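Local coordinates for endo-1,4-beta-xylanase (Uncultured bacterium, PDB 7AX7), which cleaves acetyl groups from acetylated xylan with the help of a bound cobalt ion, as the CE4 domain of a multidomain xylanase, at residues A[14-19]-A[48-52]; A[22-26]-A[51-57]. All blocks are in the same frame, centred on the assembly; numbering follows the deposited sequence.

Contact 1. Residues A[14-19]-A[48-52]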
# COMPACT_ATOMS: atom_id res chain seq x y z
N PRO A 14 -0.77 5.87 -8.80
CA PRO A 14 -0.41 7.24 -8.43
C PRO A 14 -1.46 8.24 -8.88
O PRO A 14 -2.17 8.00 -9.86
CB PRO A 14 0.92 7.50 -9.18
CG PRO A 14 1.28 6.17 -9.87
CD PRO A 14 -0.02 5.42 -9.99
N SER A 15 -1.57 9.34 -8.14
CA SER A 15 -2.39 10.48 -8.51
C SER A 15 -1.63 11.74 -8.13
O SER A 15 -0.57 11.69 -7.49
CB SER A 15 -3.76 10.44 -7.82
OG SER A 15 -3.62 10.71 -6.43
N SER A 16 -2.18 12.89 -8.51
CA SER A 16 -1.56 14.14 -8.10
C SER A 16 -1.55 14.27 -6.58
O SER A 16 -0.64 14.87 -6.01
CB SER A 16 -2.26 15.34 -8.75
OG SER A 16 -3.51 15.58 -8.13
N THR A 17 -2.55 13.68 -5.91
CA THR A 17 -2.55 13.68 -4.46
C THR A 17 -1.32 12.95 -3.91
O THR A 17 -0.76 13.36 -2.88
CB THR A 17 -3.83 13.04 -3.93
OG1 THR A 17 -4.96 13.79 -4.40
CG2 THR A 17 -3.83 13.01 -2.41
N THR A 18 -0.89 11.89 -4.60
CA THR A 18 0.33 11.18 -4.21
C THR A 18 1.47 12.15 -3.94
O THR A 18 2.23 11.97 -2.98
CB THR A 18 0.74 10.19 -5.30
OG1 THR A 18 -0.31 9.25 -5.54
CG2 THR A 18 2.02 9.45 -4.88
N SER A 19 1.64 13.16 -4.79
CA SER A 19 2.76 14.09 -4.63
C SER A 19 2.69 14.80 -3.28
O SER A 19 3.73 15.09 -2.67
CB SER A 19 2.78 15.10 -5.77
OG SER A 19 3.00 14.45 -7.00
N ILE A 48 5.98 11.03 -10.78
CA ILE A 48 5.62 10.68 -9.40
C ILE A 48 6.21 9.33 -9.03
O ILE A 48 6.81 9.16 -7.96
CB ILE A 48 4.09 10.70 -9.24
CG1 ILE A 48 3.55 12.13 -9.36
CG2 ILE A 48 3.64 10.03 -7.92
CD1 ILE A 48 2.03 12.19 -9.58
N MET A 49 6.07 8.34 -9.92
CA MET A 49 6.66 7.02 -9.66
C MET A 49 8.18 7.10 -9.58
O MET A 49 8.80 6.41 -8.76
CB MET A 49 6.21 6.03 -10.74
CG MET A 49 4.69 5.88 -10.82
SD MET A 49 4.13 4.73 -12.10
CE MET A 49 5.07 3.26 -11.67
N GLN A 50 8.81 7.93 -10.42
CA GLN A 50 10.26 8.09 -10.32
C GLN A 50 10.64 8.63 -8.94
O GLN A 50 11.60 8.15 -8.33
CB GLN A 50 10.77 9.02 -11.41
CG GLN A 50 10.70 8.46 -12.83
CD GLN A 50 11.17 9.48 -13.86
OE1 GLN A 50 10.69 10.61 -13.89
NE2 GLN A 50 12.12 9.08 -14.69
N ARG A 51 9.89 9.62 -8.45
CA ARG A 51 10.16 10.18 -7.13
C ARG A 51 9.90 9.15 -6.02
O ARG A 51 10.65 9.08 -5.04
CB ARG A 51 9.32 11.44 -6.91
CG ARG A 51 9.58 12.15 -5.59
CD ARG A 51 8.64 13.34 -5.37
NE ARG A 51 8.82 13.94 -4.05
CZ ARG A 51 7.97 14.77 -3.47
NH1 ARG A 51 6.84 15.12 -4.08
NH2 ARG A 51 8.22 15.24 -2.25
N GLN A 52 8.86 8.33 -6.17
CA GLN A 52 8.64 7.26 -5.20
C GLN A 52 9.87 6.37 -5.10
O GLN A 52 10.33 6.03 -4.00
CB GLN A 52 7.39 6.44 -5.58
CG GLN A 52 6.06 7.17 -5.34
CD GLN A 52 4.87 6.47 -5.98
OE1 GLN A 52 4.93 6.03 -7.12
NE2 GLN A 52 3.78 6.36 -5.23
O HOH W 1 5.74 14.23 -6.81
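Thr18, which presses its methyl against Ile48, has its hydroxyl OG1 held from two quarters: Ser15 N donates to it at 2.9 Å in a nearly straight bond (169°), and the carboxylate oxygen OD2 of Asp154 is a further hydrogen-bond partner. The reverse bond, Thr18 N to Ser15 OG, is weak at 3.5 Å, and the pair makes a capping box at the start of helix 16-28; Ser15 OG is also hydrogen-bonded to the backbone O of Asp154. With OG1 anti to the carbonyl carbon (chi1 -58°), the methyl CG2 falls anti to the backbone N and reaches Ile48. There CG2 of Thr18 and CG2 of Ile48 meet at 3.5 Å, closer than carbons usually pack, and the amide NE2 of Gln52 comes up to the same methyl, the two side chains crossing at roughly a right angle. With a valine in its place the hydroxyl is gone, and Ser15 N would probably lose its acceptor and Asp154 one of its partners.

The two helices belong to consecutive beta-alpha units of the NodB-type deacetylase fold, helix 16-28 following strand 4-11 and helix 46-54 following strand 33-36. Pro14, preceded by a cis peptide bond, sets its ring against Met49, CG to CG 3.6 Å; Leu36 on strand 33-36 touches both residues.

Ile48 spreads its other branch along the first helical turn. Ile48 CD1 lies 3.4 Å from Ser15 O. Ile48 CG1 is 3.4 Å from Ser19 OG. That hydroxyl also meets a water at 2.8 Å, which accepts from Arg51 NH1 at 3.1 Å. The main partners of this guanidinium are Asp23 and Glu26, in salt bridges; the water, an additional link, sits at its edge, in plane.

Contact 2. Residues A[22-26]-A[51-57]; sequences LDILE and RQVRMGC
Leu22 packs against both Arg51 and Met55, where two neighbouring helices of the NodB fold lie side by side and helix 46-54 ends in a Schellman motif, with Gly56 at positive phi (68°). The closely packed part centres on Leu22, with carbon set against the guanidinium face and the Met55 methyl. Leu22 CB stands 3.6 Å above the centre of the Arg51 guanidinium, and the two side chains run past each other in opposite directions. Met55, bent at its last torsion (chi3 50°), brings CE against the backbone of helix 16-28, 3.6 Å from Leu22 O and also touching Leu25 CB and Glu26 CB. Farther in, Cys57 SG meets Leu25 CD1 at a looser 4.2 Å, and Phe34 touches both residues.

The outer side is polar and includes exposed Glu26. Arg51 reaches Asp23 with both terminal nitrogens converging on one oxygen: NH2 lies 2.7 Å from OD1, on its anti lone pair, while NH1 comes from above the carboxylate plane. Glu26 completes the salt-bridge network, its carboxylate plane turned 54° from that of the guanidinium. Glu26 OE1 takes Arg51 NH2 at 3.0 Å, and a water accepts from Arg51 NE at 3.2 Å while donating weakly to Glu26 OE2.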
# COMPACT_ATOMS: atom_id res chain seq x y z
N LEU A 22 3.88 12.38 -0.70
CA LEU A 22 5.33 12.27 -0.75
C LEU A 22 6.01 13.46 -0.08
O LEU A 22 7.01 13.29 0.64
CB LEU A 22 5.79 12.16 -2.21
CG LEU A 22 5.40 10.88 -2.96
CD1 LEU A 22 5.82 11.03 -4.40
CD2 LEU A 22 6.03 9.63 -2.31
N ASP A 23 5.51 14.67 -0.33
CA ASP A 23 6.05 15.85 0.34
C ASP A 23 6.12 15.64 1.84
O ASP A 23 7.12 15.97 2.48
CB ASP A 23 5.20 17.08 0.02
CG ASP A 23 5.35 17.55 -1.42
OD1 ASP A 23 6.28 17.10 -2.12
OD2 ASP A 23 4.51 18.37 -1.85
N ILE A 24 5.05 15.06 2.41
CA ILE A 24 4.99 14.85 3.86
C ILE A 24 5.94 13.73 4.28
O ILE A 24 6.69 13.86 5.25
CB ILE A 24 3.54 14.57 4.28
CG1 ILE A 24 2.68 15.83 4.10
CG2 ILE A 24 3.48 14.02 5.71
CD1 ILE A 24 1.17 15.53 4.03
N LEU A 25 5.91 12.60 3.56
CA LEU A 25 6.84 11.52 3.86
C LEU A 25 8.28 12.00 3.80
O LEU A 25 9.09 11.67 4.67
CB LEU A 25 6.62 10.35 2.90
CG LEU A 25 5.25 9.65 2.92
CD1 LEU A 25 5.23 8.55 1.87
CD2 LEU A 25 4.92 9.07 4.30
N GLU A 26 8.62 12.81 2.80
CA GLU A 26 9.98 13.32 2.70
C GLU A 26 10.31 14.22 3.88
O GLU A 26 11.42 14.15 4.44
CB GLU A 26 10.17 14.07 1.38
CG GLU A 26 11.57 14.65 1.17
CD GLU A 26 11.71 15.34 -0.19
OE1 GLU A 26 10.68 15.84 -0.71
OE2 GLU A 26 12.83 15.38 -0.74
N ARG A 51 9.89 9.62 -8.45
CA ARG A 51 10.16 10.18 -7.13
C ARG A 51 9.90 9.15 -6.02
O ARG A 51 10.65 9.08 -5.04
CB ARG A 51 9.32 11.44 -6.91
CG ARG A 51 9.58 12.15 -5.59
CD ARG A 51 8.64 13.34 -5.37
NE ARG A 51 8.82 13.94 -4.05
CZ ARG A 51 7.97 14.77 -3.47
NH1 ARG A 51 6.84 15.12 -4.08
NH2 ARG A 51 8.22 15.24 -2.25
N GLN A 52 8.86 8.33 -6.17
CA GLN A 52 8.64 7.26 -5.20
C GLN A 52 9.87 6.37 -5.10
O GLN A 52 10.33 6.03 -4.00
CB GLN A 52 7.39 6.44 -5.58
CG GLN A 52 6.06 7.17 -5.34
CD GLN A 52 4.87 6.47 -5.98
OE1 GLN A 52 4.93 6.03 -7.12
NE2 GLN A 52 3.78 6.36 -5.23
N VAL A 53 10.44 5.97 -6.25
CA VAL A 53 11.62 5.12 -6.21
C VAL A 53 12.81 5.88 -5.62
O VAL A 53 13.57 5.33 -4.80
CB VAL A 53 11.92 4.56 -7.62
CG1 VAL A 53 13.27 3.86 -7.63
CG2 VAL A 53 10.81 3.58 -8.06
N ARG A 54 12.99 7.15 -5.98
CA ARG A 54 14.10 7.92 -5.41
C ARG A 54 14.04 7.95 -3.89
O ARG A 54 15.08 7.86 -3.22
CB ARG A 54 14.11 9.36 -5.95
CG ARG A 54 14.62 9.47 -7.39
CD ARG A 54 15.10 10.90 -7.72
NE ARG A 54 14.10 11.94 -7.47
CZ ARG A 54 13.08 12.23 -8.27
NH1 ARG A 54 12.89 11.55 -9.40
NH2 ARG A 54 12.24 13.21 -7.96
N MET A 55 12.84 8.09 -3.33
CA MET A 55 12.67 8.16 -1.89
C MET A 55 12.67 6.79 -1.22
O MET A 55 12.42 6.71 -0.01
CB MET A 55 11.36 8.89 -1.56
CG MET A 55 11.40 10.37 -1.86
SD MET A 55 9.78 11.14 -1.78
CE MET A 55 9.14 10.57 -0.18
N GLY A 56 12.92 5.72 -1.96
CA GLY A 56 12.90 4.41 -1.35
C GLY A 56 11.54 3.93 -0.91
O GLY A 56 11.45 3.07 -0.03
N CYS A 57 10.46 4.50 -1.45
CA CYS A 57 9.14 3.97 -1.19
C CYS A 57 8.92 2.76 -2.08
O CYS A 57 9.34 2.74 -3.24
CB CYS A 57 8.05 5.02 -1.45
SG CYS A 57 8.10 6.43 -0.31
O HOH W 2 11.90 14.03 -3.34

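Contacts 1 and 2 are successive parts of one interface between helix 16-28 and helix 46-54, with centres about 8 Å apart. Arg51 and Gln52 serve both, and the two contacts meet directly where Ile48 O of contact 1 lies 4.1 Å from Leu22 CD1 of contact 2. Contact 1 is at the start of helix 16-28, shortly after the cobalt ligand Asp12; the Pro14 side chain is about 12 Å from the metal. Segment 51-57 of contact 2 leads directly into strand 58-61, after which come the ligands His62 and His66, and the Gln52 side chain is about 14 Å from the cobalt. Neither contact supplies a metal ligand.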